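Local coordinates for GGDEF and EAL domain-containing protein (PDB 6PWK) that binds the second messenger c-di-GMP as a receptor and probably relays its level to large adhesins in cell adhesion and biofilm formation, at residues Leu19-Asn27 with Asp68-Lys79. Residues are numbered along the deposited sequence; the frame is centred on the assembly and turned at random.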
loop_
_atom_site.group_PDB
_atom_site.type_symbol
_atom_site.label_atom_id
_atom_site.label_comp_id
_atom_site.label_asym_id
_atom_site.label_seq_id
_atom_site.Cartn_x
_atom_site.Cartn_y
_atom_site.Cartn_z
ATOM N N LEU A 19 18.369 2.084 20.119
ATOM C CA LEU A 19 18.011 0.670 20.135
ATOM C C LEU A 19 16.606 0.474 19.585
ATOM O O LEU A 19 15.665 1.153 20.012
ATOM C CB LEU A 19 18.101 0.087 21.547
ATOM C CG LEU A 19 17.912 -1.429 21.652
ATOM C CD1 LEU A 19 19.207 -2.154 21.316
ATOM C CD2 LEU A 19 17.407 -1.828 23.030
ATOM N N ASP A 20 16.470 -0.456 18.644
ATOM C CA ASP A 20 15.161 -0.821 18.115
ATOM C C ASP A 20 14.499 -1.825 19.052
ATOM O O ASP A 20 15.074 -2.890 19.306
ATOM C CB ASP A 20 15.296 -1.410 16.716
ATOM C CG ASP A 20 14.011 -2.045 16.224
ATOM O OD1 ASP A 20 13.037 -1.305 15.972
ATOM O OD2 ASP A 20 13.976 -3.285 16.087
ATOM N N PRO A 21 13.308 -1.533 19.582
ATOM C CA PRO A 21 12.712 -2.438 20.582
ATOM C C PRO A 21 12.406 -3.830 20.054
ATOM O O PRO A 21 12.506 -4.804 20.811
ATOM C CB PRO A 21 11.430 -1.700 20.997
ATOM C CG PRO A 21 11.678 -0.270 20.648
ATOM C CD PRO A 21 12.527 -0.297 19.414
ATOM N N VAL A 22 12.037 -3.958 18.779
ATOM C CA VAL A 22 11.635 -5.258 18.248
ATOM C C VAL A 22 12.838 -6.190 18.148
ATOM O O VAL A 22 12.871 -7.260 18.766
ATOM C CB VAL A 22 10.941 -5.094 16.885
ATOM C CG1 VAL A 22 10.375 -6.426 16.415
ATOM C CG2 VAL A 22 9.850 -4.039 16.969
ATOM N N SER A 23 13.844 -5.794 17.369
ATOM C CA SER A 23 14.994 -6.655 17.124
ATOM C C SER A 23 15.974 -6.686 18.289
ATOM O O SER A 23 16.815 -7.587 18.344
ATOM C CB SER A 23 15.730 -6.202 15.861
ATOM O OG SER A 23 16.249 -4.892 16.017
ATOM N N HIS A 24 15.883 -5.729 19.212
ATOM C CA HIS A 24 16.878 -5.547 20.270
ATOM C C HIS A 24 18.280 -5.366 19.689
ATOM O O HIS A 24 19.280 -5.724 20.317
ATOM C CB HIS A 24 16.855 -6.699 21.280
ATOM C CG HIS A 24 17.401 -6.333 22.624
ATOM N ND1 HIS A 24 16.693 -5.575 23.532
ATOM C CD2 HIS A 24 18.589 -6.610 23.212
ATOM C CE1 HIS A 24 17.419 -5.405 24.623
ATOM N NE2 HIS A 24 18.574 -6.023 24.455
ATOM N N LEU A 25 18.354 -4.821 18.480
ATOM C CA LEU A 25 19.593 -4.418 17.836
ATOM C C LEU A 25 19.628 -2.898 17.746
ATOM O O LEU A 25 18.678 -2.210 18.124
ATOM C CB LEU A 25 19.716 -5.052 16.448
ATOM C CG LEU A 25 19.921 -6.562 16.354
ATOM C CD1 LEU A 25 19.833 -7.013 14.905
ATOM C CD2 LEU A 25 21.261 -6.951 16.956
ATOM N N GLY A 26 20.738 -2.372 17.238
ATOM C CA GLY A 26 20.799 -0.951 16.962
ATOM C C GLY A 26 19.792 -0.556 15.902
ATOM O O GLY A 26 19.480 -1.327 14.992
ATOM N N ASN A 27 19.253 0.651 16.035
ATOM C CA ASN A 27 18.301 1.147 15.050
ATOM C C ASN A 27 19.067 1.782 13.889
ATOM O O ASN A 27 20.287 1.646 13.769
ATOM C CB ASN A 27 17.307 2.110 15.700
ATOM C CG ASN A 27 17.974 3.323 16.320
ATOM O OD1 ASN A 27 19.177 3.537 16.178
ATOM N ND2 ASN A 27 17.182 4.134 17.012
ATOM N N ASP A 68 6.916 -9.794 14.673
ATOM C CA ASP A 68 7.897 -9.254 15.609
ATOM C C ASP A 68 8.740 -10.362 16.223
ATOM O O ASP A 68 9.951 -10.199 16.416
ATOM C CB ASP A 68 7.198 -8.446 16.703
ATOM C CG ASP A 68 6.601 -7.154 16.184
ATOM O OD1 ASP A 68 6.510 -6.992 14.949
ATOM O OD2 ASP A 68 6.229 -6.298 17.013
ATOM N N GLY A 69 8.114 -11.500 16.538
ATOM C CA GLY A 69 8.867 -12.625 17.072
ATOM C C GLY A 69 9.908 -13.155 16.107
ATOM O O GLY A 69 10.984 -13.591 16.526
ATOM N N MET A 70 9.611 -13.123 14.806
ATOM C CA MET A 70 10.582 -13.583 13.819
ATOM C C MET A 70 11.717 -12.580 13.654
ATOM O O MET A 70 12.873 -12.969 13.443
ATOM C CB MET A 70 9.893 -13.838 12.479
ATOM C CG MET A 70 10.798 -14.461 11.435
ATOM S SD MET A 70 11.525 -16.005 12.012
ATOM C CE MET A 70 10.736 -17.173 10.912
ATOM N N VAL A 71 11.406 -11.283 13.741
ATOM C CA VAL A 71 12.450 -10.263 13.713
ATOM C C VAL A 71 13.402 -10.455 14.885
ATOM O O VAL A 71 14.628 -10.409 14.730
ATOM C CB VAL A 71 11.828 -8.855 13.716
ATOM C CG1 VAL A 71 12.889 -7.805 14.007
ATOM C CG2 VAL A 71 11.152 -8.570 12.387
ATOM N N ARG A 72 12.847 -10.676 16.079
ATOM C CA ARG A 72 13.680 -10.936 17.249
ATOM C C ARG A 72 14.483 -12.220 17.081
ATOM O O ARG A 72 15.671 -12.265 17.422
ATOM C CB ARG A 72 12.809 -11.014 18.504
ATOM C CG ARG A 72 13.522 -11.576 19.724
ATOM C CD ARG A 72 14.632 -10.659 20.201
ATOM N NE ARG A 72 14.118 -9.372 20.656
ATOM C CZ ARG A 72 13.607 -9.162 21.864
ATOM N NH1 ARG A 72 13.535 -10.158 22.737
ATOM N NH2 ARG A 72 13.163 -7.958 22.196
ATOM N N GLU A 73 13.850 -13.273 16.560
ATOM C CA GLU A 73 14.550 -14.537 16.356
ATOM C C GLU A 73 15.726 -14.361 15.403
ATOM O O GLU A 73 16.863 -14.716 15.732
ATOM C CB GLU A 73 13.581 -15.599 15.834
ATOM C CG GLU A 73 14.219 -16.953 15.535
ATOM C CD GLU A 73 14.422 -17.813 16.773
ATOM O OE1 GLU A 73 14.720 -17.261 17.854
ATOM O OE2 GLU A 73 14.277 -19.049 16.663
ATOM N N LEU A 74 15.472 -13.800 14.217
ATOM C CA LEU A 74 16.559 -13.541 13.278
ATOM C C LEU A 74 17.618 -12.640 13.901
ATOM O O LEU A 74 18.818 -12.857 13.704
ATOM C CB LEU A 74 16.008 -12.921 11.994
ATOM C CG LEU A 74 17.027 -12.430 10.961
ATOM C CD1 LEU A 74 18.021 -13.524 10.601
ATOM C CD2 LEU A 74 16.318 -11.927 9.716
ATOM N N ALA A 75 17.194 -11.636 14.670
ATOM C CA ALA A 75 18.152 -10.764 15.342
ATOM C C ALA A 75 18.954 -11.533 16.383
ATOM O O ALA A 75 20.186 -11.437 16.427
ATOM C CB ALA A 75 17.427 -9.582 15.984
ATOM N N ASP A 76 18.270 -12.306 17.232
ATOM C CA ASP A 76 18.967 -13.104 18.236
ATOM C C ASP A 76 19.912 -14.106 17.584
ATOM O O ASP A 76 21.055 -14.274 18.022
ATOM C CB ASP A 76 17.963 -13.832 19.132
ATOM C CG ASP A 76 17.237 -12.897 20.077
ATOM O OD1 ASP A 76 17.723 -11.769 20.292
ATOM O OD2 ASP A 76 16.180 -13.295 20.612
ATOM N N ARG A 77 19.445 -14.793 16.538
ATOM C CA ARG A 77 20.298 -15.763 15.863
ATOM C C ARG A 77 21.474 -15.078 15.175
ATOM O O ARG A 77 22.589 -15.613 15.153
ATOM C CB ARG A 77 19.479 -16.566 14.853
ATOM C CG ARG A 77 18.343 -17.363 15.471
ATOM C CD ARG A 77 18.853 -18.542 16.275
ATOM N NE ARG A 77 17.757 -19.381 16.751
ATOM C CZ ARG A 77 17.924 -20.494 17.456
ATOM N NH1 ARG A 77 19.145 -20.905 17.770
ATOM N NH2 ARG A 77 16.869 -21.196 17.847
ATOM N N LEU A 78 21.246 -13.889 14.614
ATOM C CA LEU A 78 22.310 -13.205 13.886
ATOM C C LEU A 78 23.370 -12.660 14.832
ATOM O O LEU A 78 24.568 -12.760 14.549
ATOM C CB LEU A 78 21.719 -12.079 13.033
ATOM C CG LEU A 78 22.648 -11.369 12.049
ATOM C CD1 LEU A 78 23.236 -12.360 11.058
ATOM C CD2 LEU A 78 21.903 -10.259 11.322
ATOM N N LYS A 79 22.952 -12.091 15.965
ATOM C CA LYS A 79 23.907 -11.404 16.830
ATOM C C LYS A 79 24.698 -12.381 17.692
ATOM O O LYS A 79 25.899 -12.184 17.908
ATOM C CB LYS A 79 23.184 -10.367 17.695
ATOM C CG LYS A 79 22.243 -10.930 18.746
ATOM C CD LYS A 79 21.239 -9.880 19.188
ATOM C CE LYS A 79 20.487 -10.318 20.430
ATOM N NZ LYS A 79 19.326 -9.429 20.711
#
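Arg-72 leaves its helix with CG trans to the backbone N (chi1 167°), then bends twice along its chain, and that curl turns the guanidinium edge toward the carbonyl oxygens of Pro-21 and Val-22. Arg-72 NE donates to Val-22 O at 3.1 Å, a somewhat bent bond, with the oxygen lying 24° out of the guanidinium plane. Toward the helix N-terminus, Val-22 CG1 meets Val-71 CG1 at 3.7 Å and also rests on CB of Asp-68. Ser-23 follows, its CB against Val-71 and Ala-75; toward the C-terminus of the helix, Leu-25 sets CD1 on Ala-75 CB at 3.7 Å while CD2 meets the Lys-79 chain at CD. The Lys-79 amine comes to the edge of the His-24 ring, near its plane, and is held by a salt bridge to Asp-76 within the helix, Lys-79 NZ to Asp-76 OD1 2.9 Å.

The loop, between helices 3-18 and 28-41, keeps its own shape: Asp-20 OD2 accepts from Ser-23 N, an Asx motif, and from Ser-23 OG as well, and Ser-23 OG in turn accepts from Leu-25 N, an ST turn. Arg-91 adds a salt bridge to Asp-20. Polar bonds thus fix the loop internally, while one side-chain-to-carbonyl bond and a strip of small apolar contacts dock it on helix 53-80 of the GGDEF domain, beside Asp-68, whose carboxylate bonds Tyr-59 and a bound c-di-GMP.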